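PDB 7KFF: tRNA (guanine-N(1)-)-methyltransferase from Corynebacterium diphtheriae, which catalyses methyl transfer from S-adenosylmethionine to N1 of guanine 37 in tRNA, as a knotted SPOUT-family enzyme. Local coordinates for residues M75-T80 and C166-G171. Numbering follows the deposited sequence.
With SAH (S-adenosyl-L-homocysteine), chain C.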
# COMPACT_ATOMS: atom_id res chain seq x y z
N MSE A 75 -8.21 20.81 -6.03
CA MSE A 75 -9.41 20.51 -6.79
C MSE A 75 -10.08 19.31 -6.18
O MSE A 75 -9.41 18.45 -5.62
CB MSE A 75 -9.04 20.24 -8.25
CG MSE A 75 -8.38 21.43 -8.92
SE MSE A 75 -9.48 23.04 -9.03
CE MSE A 75 -10.42 22.57 -10.73
N VAL A 76 -11.40 19.25 -6.30
CA VAL A 76 -12.23 18.17 -5.79
C VAL A 76 -12.98 17.56 -6.95
O VAL A 76 -13.47 18.28 -7.82
CB VAL A 76 -13.22 18.73 -4.74
CG1 VAL A 76 -14.17 17.67 -4.26
CG2 VAL A 76 -12.47 19.36 -3.59
N MSE A 77 -13.06 16.24 -6.98
CA MSE A 77 -13.78 15.62 -8.08
C MSE A 77 -15.29 15.74 -7.98
O MSE A 77 -15.86 15.69 -6.89
CB MSE A 77 -13.41 14.16 -8.23
CG MSE A 77 -11.92 13.89 -8.43
SE MSE A 77 -11.34 12.10 -8.69
CE MSE A 77 -10.62 12.13 -10.47
N LYS A 78 -15.92 15.89 -9.16
CA LYS A 78 -17.27 16.41 -9.27
C LYS A 78 -18.33 15.34 -9.04
O LYS A 78 -18.27 14.27 -9.67
CB LYS A 78 -17.49 16.94 -10.70
CG LYS A 78 -16.75 18.21 -11.05
CD LYS A 78 -17.04 18.60 -12.51
CE LYS A 78 -16.85 20.07 -12.79
NZ LYS A 78 -17.02 20.40 -14.24
N PRO A 79 -19.34 15.61 -8.21
CA PRO A 79 -20.45 14.65 -8.07
C PRO A 79 -21.23 14.42 -9.34
O PRO A 79 -21.72 13.31 -9.55
CB PRO A 79 -21.35 15.26 -6.98
CG PRO A 79 -20.63 16.35 -6.40
CD PRO A 79 -19.46 16.74 -7.28
N THR A 80 -21.37 15.44 -10.19
CA THR A 80 -22.18 15.28 -11.40
C THR A 80 -21.52 14.35 -12.43
O THR A 80 -22.19 13.94 -13.39
CB THR A 80 -22.48 16.63 -12.04
OG1 THR A 80 -21.24 17.30 -12.30
CG2 THR A 80 -23.37 17.50 -11.11
N CYS A 166 -11.57 5.68 -7.74
CA CYS A 166 -10.21 6.18 -7.54
C CYS A 166 -10.16 7.70 -7.49
O CYS A 166 -10.43 8.37 -8.48
CB CYS A 166 -9.27 5.71 -8.64
SG CYS A 166 -9.15 3.93 -8.78
N GLY A 167 -9.74 8.24 -6.34
CA GLY A 167 -9.59 9.67 -6.22
C GLY A 167 -8.23 10.17 -6.69
O GLY A 167 -7.25 9.43 -6.75
N ARG A 168 -8.22 11.45 -7.04
CA ARG A 168 -7.03 12.23 -7.34
C ARG A 168 -7.27 13.61 -6.71
O ARG A 168 -8.39 13.92 -6.29
CB ARG A 168 -6.86 12.36 -8.86
CG ARG A 168 -6.43 11.07 -9.56
CD ARG A 168 -4.94 10.95 -9.62
NE ARG A 168 -4.46 9.58 -9.83
CZ ARG A 168 -3.18 9.27 -9.99
NH1 ARG A 168 -2.26 10.21 -10.11
NH2 ARG A 168 -2.82 8.01 -10.05
N TYR A 169 -6.21 14.42 -6.66
CA TYR A 169 -6.32 15.81 -6.22
C TYR A 169 -6.69 15.80 -4.73
O TYR A 169 -6.04 15.12 -3.94
CB TYR A 169 -7.26 16.59 -7.13
CG TYR A 169 -7.00 16.29 -8.59
CD1 TYR A 169 -5.71 16.26 -9.12
CD2 TYR A 169 -8.06 15.98 -9.44
CE1 TYR A 169 -5.48 15.96 -10.46
CE2 TYR A 169 -7.85 15.71 -10.78
CZ TYR A 169 -6.56 15.69 -11.28
OH TYR A 169 -6.34 15.40 -12.60
N GLU A 170 -7.71 16.56 -4.33
CA GLU A 170 -8.11 16.55 -2.92
C GLU A 170 -9.02 15.38 -2.59
O GLU A 170 -9.33 15.14 -1.42
CB GLU A 170 -8.84 17.85 -2.58
CG GLU A 170 -7.97 19.09 -2.72
CD GLU A 170 -6.70 19.00 -1.91
OE1 GLU A 170 -5.60 19.03 -2.52
OE2 GLU A 170 -6.80 18.90 -0.67
N GLY A 171 -9.45 14.64 -3.61
CA GLY A 171 -10.35 13.52 -3.42
C GLY A 171 -11.69 13.76 -4.08
O GLY A 171 -11.84 14.64 -4.94
N SAH C . -5.58 16.17 0.88
CA SAH C . -5.79 14.73 0.98
CB SAH C . -4.96 14.10 -0.11
CG SAH C . -5.74 13.29 -1.13
SD SAH C . -4.49 12.30 -1.92
C SAH C . -5.36 14.14 2.31
O SAH C . -4.19 14.20 2.69
OXT SAH C . -6.18 13.56 3.03
C5' SAH C . -5.40 11.92 -3.42
C4' SAH C . -6.04 10.54 -3.43
O4' SAH C . -5.05 9.52 -3.33
C3' SAH C . -7.05 10.22 -2.32
O3' SAH C . -8.27 10.83 -2.55
C2' SAH C . -7.06 8.70 -2.38
O2' SAH C . -7.83 8.24 -3.47
C1' SAH C . -5.61 8.40 -2.67
N9 SAH C . -4.83 8.17 -1.44
C8 SAH C . -3.84 8.97 -0.91
N7 SAH C . -3.32 8.37 0.18
C5 SAH C . -3.98 7.19 0.36
C6 SAH C . -3.87 6.18 1.31
N6 SAH C . -3.00 6.21 2.34
N1 SAH C . -4.70 5.09 1.19
C2 SAH C . -5.60 5.01 0.16
N3 SAH C . -5.71 5.99 -0.78
C4 SAH C . -4.91 7.05 -0.67
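The carbonyl oxygen of M75 accepts a hydrogen bond from the backbone N of E170 at 2.9 Å, and CB of Y169 and CB and CG of E170 crowd around that same oxygen. Two residues on, M77 N donates to G171 O, also at 2.9 Å and nearly straight (N-H...O 179°). Together the two bonds clamp M75 and short strand 76-77 onto the type II' turn R168-G171, which G171 N closes by bonding to R168 O.

The selenomethionine side chain of M77 packs along the loop. Its CG, anti to the carbonyl carbon (chi1 -57°), rests 3.6 Å from G171 O; SE reaches R168 N, also 3.6 Å away, and CE touches R168 CB. R168 CB sits over the centre of the Y169 ring. V76 CG2 meets E170 CB at 4.1 Å.

The turn also lines the SAH pocket of this SPOUT fold, completed by S228 and D227 of the second subunit: Y169 O approaches C5', and E170 OE2 takes a weak bond from the ligand's amino N, while E170 OE1 is hydrogen-bonded to NE2 of H224 of the second subunit. The contact thus joins antiparallel pair 65-66/76-77, leading into helix 79-90, to the SAH-binding loop between strand 161-165 and helix 174-180.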